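Local coordinates for protein tylactone synthase starter module and modules 1 & 2 (Streptomyces fradiae, PDB 2Z5L) that probably reduces, as the first ketoreductase of the tylosin polyketide synthase, the beta-keto group of a growing polyketide intermediate with control of chirality, at residues S246-P258 and L464-T476. Residues are numbered along the deposited sequence; the frame is centred on the assembly and turned at random.
Sequences SRAAAAGAASWQP and LLGAMGRNDVCVT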
ATOM      1  N   SER A 246      -9.390  10.139   7.415  1.00 52.39           N
ATOM      2  CA  SER A 246     -10.102  10.657   8.574  1.00 51.05           C
ATOM      3  C   SER A 246      -9.775   9.871   9.846  1.00 49.96           C
ATOM      4  O   SER A 246      -9.660   8.647   9.814  1.00 49.57           O
ATOM      5  CB  SER A 246     -11.605  10.614   8.294  1.00 50.79           C
ATOM      6  OG  SER A 246     -11.942   9.493   7.492  1.00 50.50           O
ATOM      7  N   ARG A 247      -9.619  10.577  10.963  1.00 48.45           N
ATOM      8  CA  ARG A 247      -9.307   9.916  12.227  1.00 46.69           C
ATOM      9  C   ARG A 247     -10.304   8.782  12.424  1.00 45.62           C
ATOM     10  O   ARG A 247     -11.493   8.943  12.165  1.00 44.73           O
ATOM     11  CB  ARG A 247      -9.375  10.918  13.387  1.00 44.35           C
ATOM     12  CG  ARG A 247      -8.437  12.116  13.183  1.00 44.30           C
ATOM     13  CD  ARG A 247      -8.328  13.003  14.416  1.00 43.34           C
ATOM     14  NE  ARG A 247      -7.202  12.636  15.279  1.00 45.62           N
ATOM     15  CZ  ARG A 247      -6.122  13.394  15.470  1.00 44.91           C
ATOM     16  NH1 ARG A 247      -6.006  14.566  14.868  1.00 42.36           N
ATOM     17  NH2 ARG A 247      -5.148  12.983  16.264  1.00 46.66           N
ATOM     18  N   ALA A 248      -9.814   7.624  12.848  1.00 45.26           N
ATOM     19  CA  ALA A 248     -10.689   6.485  13.058  1.00 45.24           C
ATOM     20  C   ALA A 248     -11.258   6.539  14.467  1.00 46.58           C
ATOM     21  O   ALA A 248     -10.779   7.297  15.307  1.00 46.06           O
ATOM     22  CB  ALA A 248      -9.926   5.184  12.838  1.00 43.38           C
ATOM     23  N   ALA A 249     -12.282   5.734  14.717  1.00 48.39           N
ATOM     24  CA  ALA A 249     -12.918   5.687  16.023  1.00 50.58           C
ATOM     25  C   ALA A 249     -11.891   5.407  17.120  1.00 52.17           C
ATOM     26  O   ALA A 249     -10.690   5.309  16.848  1.00 53.47           O
ATOM     27  CB  ALA A 249     -14.000   4.615  16.023  1.00 51.05           C
ATOM     28  N   ALA A 250     -12.352   5.287  18.360  1.00 53.05           N
ATOM     29  CA  ALA A 250     -11.437   5.006  19.466  1.00 52.27           C
ATOM     30  C   ALA A 250     -11.381   3.510  19.726  1.00 51.47           C
ATOM     31  O   ALA A 250     -12.293   2.772  19.356  1.00 50.10           O
ATOM     32  CB  ALA A 250     -11.881   5.745  20.730  1.00 51.13           C
ATOM     33  N   ALA A 251     -10.294   3.072  20.351  1.00 51.84           N
ATOM     34  CA  ALA A 251     -10.098   1.666  20.685  1.00 52.10           C
ATOM     35  C   ALA A 251     -10.571   1.458  22.118  1.00 52.31           C
ATOM     36  O   ALA A 251     -11.054   0.386  22.477  1.00 51.75           O
ATOM     37  CB  ALA A 251      -8.629   1.298  20.562  1.00 52.43           C
ATOM     38  N   GLY A 252     -10.425   2.501  22.928  1.00 52.11           N
ATOM     39  CA  GLY A 252     -10.842   2.435  24.312  1.00 53.84           C
ATOM     40  C   GLY A 252     -10.205   1.305  25.095  1.00 54.42           C
ATOM     41  O   GLY A 252      -9.009   1.043  24.967  1.00 54.30           O
ATOM     42  N   ALA A 253     -11.016   0.631  25.904  1.00 54.82           N
ATOM     43  CA  ALA A 253     -10.551  -0.478  26.732  1.00 54.52           C
ATOM     44  C   ALA A 253     -10.405  -1.759  25.929  1.00 53.94           C
ATOM     45  O   ALA A 253      -9.937  -2.772  26.445  1.00 54.16           O
ATOM     46  CB  ALA A 253     -11.523  -0.698  27.892  1.00 54.63           C
ATOM     47  N   ALA A 254     -10.816  -1.715  24.667  1.00 53.43           N
ATOM     48  CA  ALA A 254     -10.730  -2.892  23.815  1.00 52.09           C
ATOM     49  C   ALA A 254      -9.288  -3.370  23.707  1.00 51.34           C
ATOM     50  O   ALA A 254      -8.371  -2.569  23.530  1.00 49.83           O
ATOM     51  CB  ALA A 254     -11.285  -2.577  22.427  1.00 53.38           C
ATOM     52  N   SER A 255      -9.097  -4.681  23.810  1.00 49.60           N
ATOM     53  CA  SER A 255      -7.769  -5.261  23.714  1.00 47.69           C
ATOM     54  C   SER A 255      -7.857  -6.707  23.268  1.00 46.61           C
ATOM     55  O   SER A 255      -8.945  -7.258  23.128  1.00 48.18           O
ATOM     56  CB  SER A 255      -7.048  -5.173  25.061  1.00 47.96           C
ATOM     57  OG  SER A 255      -5.755  -5.738  24.980  1.00 46.91           O
ATOM     58  N   TRP A 256      -6.708  -7.326  23.041  1.00 45.18           N
ATOM     59  CA  TRP A 256      -6.692  -8.708  22.600  1.00 44.33           C
ATOM     60  C   TRP A 256      -5.745  -9.496  23.507  1.00 44.54           C
ATOM     61  O   TRP A 256      -4.745  -8.959  23.984  1.00 45.61           O
ATOM     62  CB  TRP A 256      -6.227  -8.764  21.134  1.00 42.54           C
ATOM     63  CG  TRP A 256      -6.445 -10.078  20.471  1.00 40.27           C
ATOM     64  CD1 TRP A 256      -7.623 -10.581  20.011  1.00 41.12           C
ATOM     65  CD2 TRP A 256      -5.458 -11.085  20.236  1.00 39.83           C
ATOM     66  NE1 TRP A 256      -7.434 -11.845  19.504  1.00 38.48           N
ATOM     67  CE2 TRP A 256      -6.113 -12.179  19.631  1.00 39.87           C
ATOM     68  CE3 TRP A 256      -4.080 -11.170  20.483  1.00 40.58           C
ATOM     69  CZ2 TRP A 256      -5.437 -13.349  19.266  1.00 39.30           C
ATOM     70  CZ3 TRP A 256      -3.408 -12.326  20.121  1.00 39.19           C
ATOM     71  CH2 TRP A 256      -4.089 -13.405  19.519  1.00 39.96           C
ATOM     72  N   GLN A 257      -6.073 -10.759  23.763  1.00 45.24           N
ATOM     73  CA  GLN A 257      -5.229 -11.606  24.598  1.00 45.29           C
ATOM     74  C   GLN A 257      -4.795 -12.859  23.851  1.00 43.97           C
ATOM     75  O   GLN A 257      -5.624 -13.641  23.395  1.00 43.90           O
ATOM     76  CB  GLN A 257      -5.954 -11.999  25.882  1.00 46.41           C
ATOM     77  CG  GLN A 257      -5.857 -10.961  26.986  1.00 49.97           C
ATOM     78  CD  GLN A 257      -6.519 -11.424  28.281  1.00 51.96           C
ATOM     79  OE1 GLN A 257      -6.194 -12.490  28.818  1.00 54.66           O
ATOM     80  NE2 GLN A 257      -7.453 -10.624  28.787  1.00 52.60           N
ATOM     81  N   PRO A 258      -3.476 -13.067  23.722  1.00 43.84           N
ATOM     82  CA  PRO A 258      -2.911 -14.227  23.027  1.00 43.09           C
ATOM     83  C   PRO A 258      -3.209 -15.555  23.723  1.00 42.42           C
ATOM     84  O   PRO A 258      -3.327 -15.602  24.947  1.00 42.88           O
ATOM     85  CB  PRO A 258      -1.421 -13.912  23.014  1.00 43.35           C
ATOM     86  CG  PRO A 258      -1.240 -13.226  24.337  1.00 44.00           C
ATOM     87  CD  PRO A 258      -2.402 -12.255  24.324  1.00 43.50           C
ATOM     88  N   LEU A 464      -1.913  -1.873  18.742  1.00 37.32           N
ATOM     89  CA  LEU A 464      -2.173  -3.082  17.965  1.00 36.33           C
ATOM     90  C   LEU A 464      -3.246  -3.893  18.677  1.00 37.44           C
ATOM     91  O   LEU A 464      -4.282  -4.233  18.100  1.00 36.04           O
ATOM     92  CB  LEU A 464      -0.900  -3.927  17.840  1.00 35.45           C
ATOM     93  CG  LEU A 464      -1.049  -5.296  17.162  1.00 31.91           C
ATOM     94  CD1 LEU A 464      -1.588  -5.114  15.766  1.00 33.06           C
ATOM     95  CD2 LEU A 464       0.300  -6.010  17.130  1.00 32.64           C
ATOM     96  N   LEU A 465      -2.984  -4.199  19.945  1.00 38.51           N
ATOM     97  CA  LEU A 465      -3.930  -4.959  20.747  1.00 38.81           C
ATOM     98  C   LEU A 465      -5.277  -4.234  20.794  1.00 39.24           C
ATOM     99  O   LEU A 465      -6.342  -4.866  20.794  1.00 38.96           O
ATOM    100  CB  LEU A 465      -3.376  -5.168  22.160  1.00 39.14           C
ATOM    101  CG  LEU A 465      -2.049  -5.949  22.196  1.00 39.53           C
ATOM    102  CD1 LEU A 465      -1.671  -6.262  23.636  1.00 40.11           C
ATOM    103  CD2 LEU A 465      -2.191  -7.238  21.394  1.00 37.52           C
ATOM    104  N   GLY A 466      -5.227  -2.905  20.808  1.00 40.34           N
ATOM    105  CA  GLY A 466      -6.448  -2.119  20.833  1.00 41.78           C
ATOM    106  C   GLY A 466      -7.210  -2.242  19.524  1.00 42.04           C
ATOM    107  O   GLY A 466      -8.426  -2.405  19.505  1.00 42.58           O
ATOM    108  N   ALA A 467      -6.481  -2.161  18.420  1.00 41.44           N
ATOM    109  CA  ALA A 467      -7.074  -2.266  17.105  1.00 40.69           C
ATOM    110  C   ALA A 467      -7.654  -3.654  16.931  1.00 41.33           C
ATOM    111  O   ALA A 467      -8.734  -3.821  16.359  1.00 42.05           O
ATOM    112  CB  ALA A 467      -6.023  -1.996  16.025  1.00 39.79           C
ATOM    113  N   MET A 468      -6.923  -4.657  17.415  1.00 41.79           N
ATOM    114  CA  MET A 468      -7.363  -6.046  17.313  1.00 41.51           C
ATOM    115  C   MET A 468      -8.626  -6.278  18.141  1.00 43.10           C
ATOM    116  O   MET A 468      -9.434  -7.161  17.835  1.00 43.67           O
ATOM    117  CB  MET A 468      -6.242  -6.996  17.760  1.00 40.31           C
ATOM    118  CG  MET A 468      -5.121  -7.163  16.741  1.00 37.91           C
ATOM    119  SD  MET A 468      -3.786  -8.197  17.422  1.00 35.16           S
ATOM    120  CE  MET A 468      -4.380  -9.854  16.954  1.00 33.12           C
ATOM    121  N   GLY A 469      -8.794  -5.476  19.184  1.00 44.13           N
ATOM    122  CA  GLY A 469      -9.981  -5.596  20.011  1.00 46.05           C
ATOM    123  C   GLY A 469     -11.191  -5.126  19.213  1.00 46.58           C
ATOM    124  O   GLY A 469     -12.203  -5.814  19.151  1.00 47.27           O
ATOM    125  N   ARG A 470     -11.076  -3.950  18.597  1.00 47.08           N
ATOM    126  CA  ARG A 470     -12.158  -3.382  17.803  1.00 47.40           C
ATOM    127  C   ARG A 470     -12.473  -4.270  16.605  1.00 48.35           C
ATOM    128  O   ARG A 470     -13.524  -4.132  15.968  1.00 48.13           O
ATOM    129  CB  ARG A 470     -11.772  -1.999  17.284  1.00 46.89           C
ATOM    130  CG  ARG A 470     -11.605  -0.938  18.352  1.00 47.56           C
ATOM    131  CD  ARG A 470     -11.301   0.389  17.691  1.00 48.06           C
ATOM    132  NE  ARG A 470     -12.194   0.629  16.552  1.00 50.56           N
ATOM    133  CZ  ARG A 470     -13.457   1.040  16.658  1.00 51.30           C
ATOM    134  NH1 ARG A 470     -13.982   1.266  17.857  1.00 50.97           N
ATOM    135  NH2 ARG A 470     -14.197   1.222  15.569  1.00 50.11           N
ATOM    136  N   ASN A 471     -11.544  -5.173  16.316  1.00 48.43           N
ATOM    137  CA  ASN A 471     -11.621  -6.092  15.196  1.00 49.15           C
ATOM    138  C   ASN A 471     -11.522  -5.318  13.884  1.00 47.74           C
ATOM    139  O   ASN A 471     -12.255  -5.593  12.939  1.00 48.83           O
ATOM    140  CB  ASN A 471     -12.920  -6.893  15.214  1.00 50.94           C
ATOM    141  CG  ASN A 471     -12.690  -8.361  14.911  1.00 53.88           C
ATOM    142  OD1 ASN A 471     -12.822  -8.798  13.757  1.00 54.40           O
ATOM    143  ND2 ASN A 471     -12.365  -9.138  15.944  1.00 54.96           N
ATOM    144  N   ASP A 472     -10.618  -4.347  13.836  1.00 45.67           N
ATOM    145  CA  ASP A 472     -10.429  -3.547  12.637  1.00 45.67           C
ATOM    146  C   ASP A 472      -9.999  -4.396  11.444  1.00 45.87           C
ATOM    147  O   ASP A 472      -9.460  -5.494  11.606  1.00 45.90           O
ATOM    148  CB  ASP A 472      -9.352  -2.475  12.854  1.00 45.33           C
ATOM    149  CG  ASP A 472      -9.712  -1.474  13.922  1.00 45.29           C
ATOM    150  OD1 ASP A 472     -10.790  -0.842  13.831  1.00 45.25           O
ATOM    151  OD2 ASP A 472      -8.896  -1.302  14.850  1.00 46.93           O
ATOM    152  N   VAL A 473     -10.254  -3.869  10.247  1.00 45.55           N
ATOM    153  CA  VAL A 473      -9.859  -4.515   9.002  1.00 44.60           C
ATOM    154  C   VAL A 473      -8.595  -3.773   8.570  1.00 44.35           C
ATOM    155  O   VAL A 473      -7.542  -4.380   8.384  1.00 46.58           O
ATOM    156  CB  VAL A 473     -10.964  -4.392   7.924  1.00 45.36           C
ATOM    157  CG1 VAL A 473     -10.431  -4.846   6.568  1.00 44.86           C
ATOM    158  CG2 VAL A 473     -12.165  -5.265   8.320  1.00 42.89           C
ATOM    159  N   CYS A 474      -8.697  -2.458   8.423  1.00 42.28           N
ATOM    160  CA  CYS A 474      -7.536  -1.649   8.070  1.00 40.29           C
ATOM    161  C   CYS A 474      -7.612  -0.371   8.868  1.00 39.59           C
ATOM    162  O   CYS A 474      -8.670   0.248   8.983  1.00 42.57           O
ATOM    163  CB  CYS A 474      -7.490  -1.304   6.572  1.00 38.95           C
ATOM    164  SG  CYS A 474      -6.905  -2.637   5.500  1.00 40.40           S
ATOM    165  N   VAL A 475      -6.485   0.013   9.436  1.00 37.93           N
ATOM    166  CA  VAL A 475      -6.424   1.225  10.214  1.00 36.21           C
ATOM    167  C   VAL A 475      -5.007   1.725  10.140  1.00 35.96           C
ATOM    168  O   VAL A 475      -4.076   0.934   9.986  1.00 35.73           O
ATOM    169  CB  VAL A 475      -6.818   0.968  11.693  1.00 38.18           C
ATOM    170  CG1 VAL A 475      -5.858  -0.032  12.330  1.00 37.16           C
ATOM    171  CG2 VAL A 475      -6.826   2.279  12.465  1.00 35.73           C
ATOM    172  N   THR A 476      -4.855   3.044  10.213  1.00 36.86           N
ATOM    173  CA  THR A 476      -3.548   3.670  10.178  1.00 35.42           C
ATOM    174  C   THR A 476      -3.258   4.139  11.590  1.00 36.66           C
ATOM    175  O   THR A 476      -3.994   4.956  12.153  1.00 38.02           O
ATOM    176  CB  THR A 476      -3.509   4.917   9.245  1.00 36.21           C
ATOM    177  OG1 THR A 476      -3.769   4.525   7.893  1.00 35.62           O
ATOM    178  CG2 THR A 476      -2.144   5.585   9.306  1.00 33.05           C
TER
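The linker that leads from strand 239-247 to strand 261-265, which probably opens the nucleotide-binding, catalytic half of this ketoreductase, runs across the C-terminal end of helix 457-470, with Trp256 on Met468 and Ala254 and Ser255 on Gly466 and Gly469. Met468 CE sits over one face of the Trp256 indole, 3.8 Å from the centroid of the six-membered ring and 17° off its normal, a CH-pi contact. The bend at chi3 turns this methyl onto the ring, while SD stands obliquely off the five-membered ring as a Met-aromatic contact. Leu465 CD2 lies at the indole edge. CA-H...O contacts join Gly466 CA to Ala254 O (3.3 Å, 160° at the hydrogen) and Ser255 CA to Leu465 O (3.3 Å); Ser255 and Gly469 bring their CA atoms to 4.3 Å. At the helix end, Arg470 NH1 gives Ala250 O a weak hydrogen bond, 2.7 Å long but bent to 117°, and Ala249 CB lies over one guanidinium face, offset toward its rim, 3.4 Å from Arg470 NH2. Arg470 NE also forms a long salt bridge with Asp472 OD1 (3.4 Å). Asp25 and Arg28 hold the linker backbone separately; against 464-476 it rests mainly on apolar packing and CA-H...O contacts.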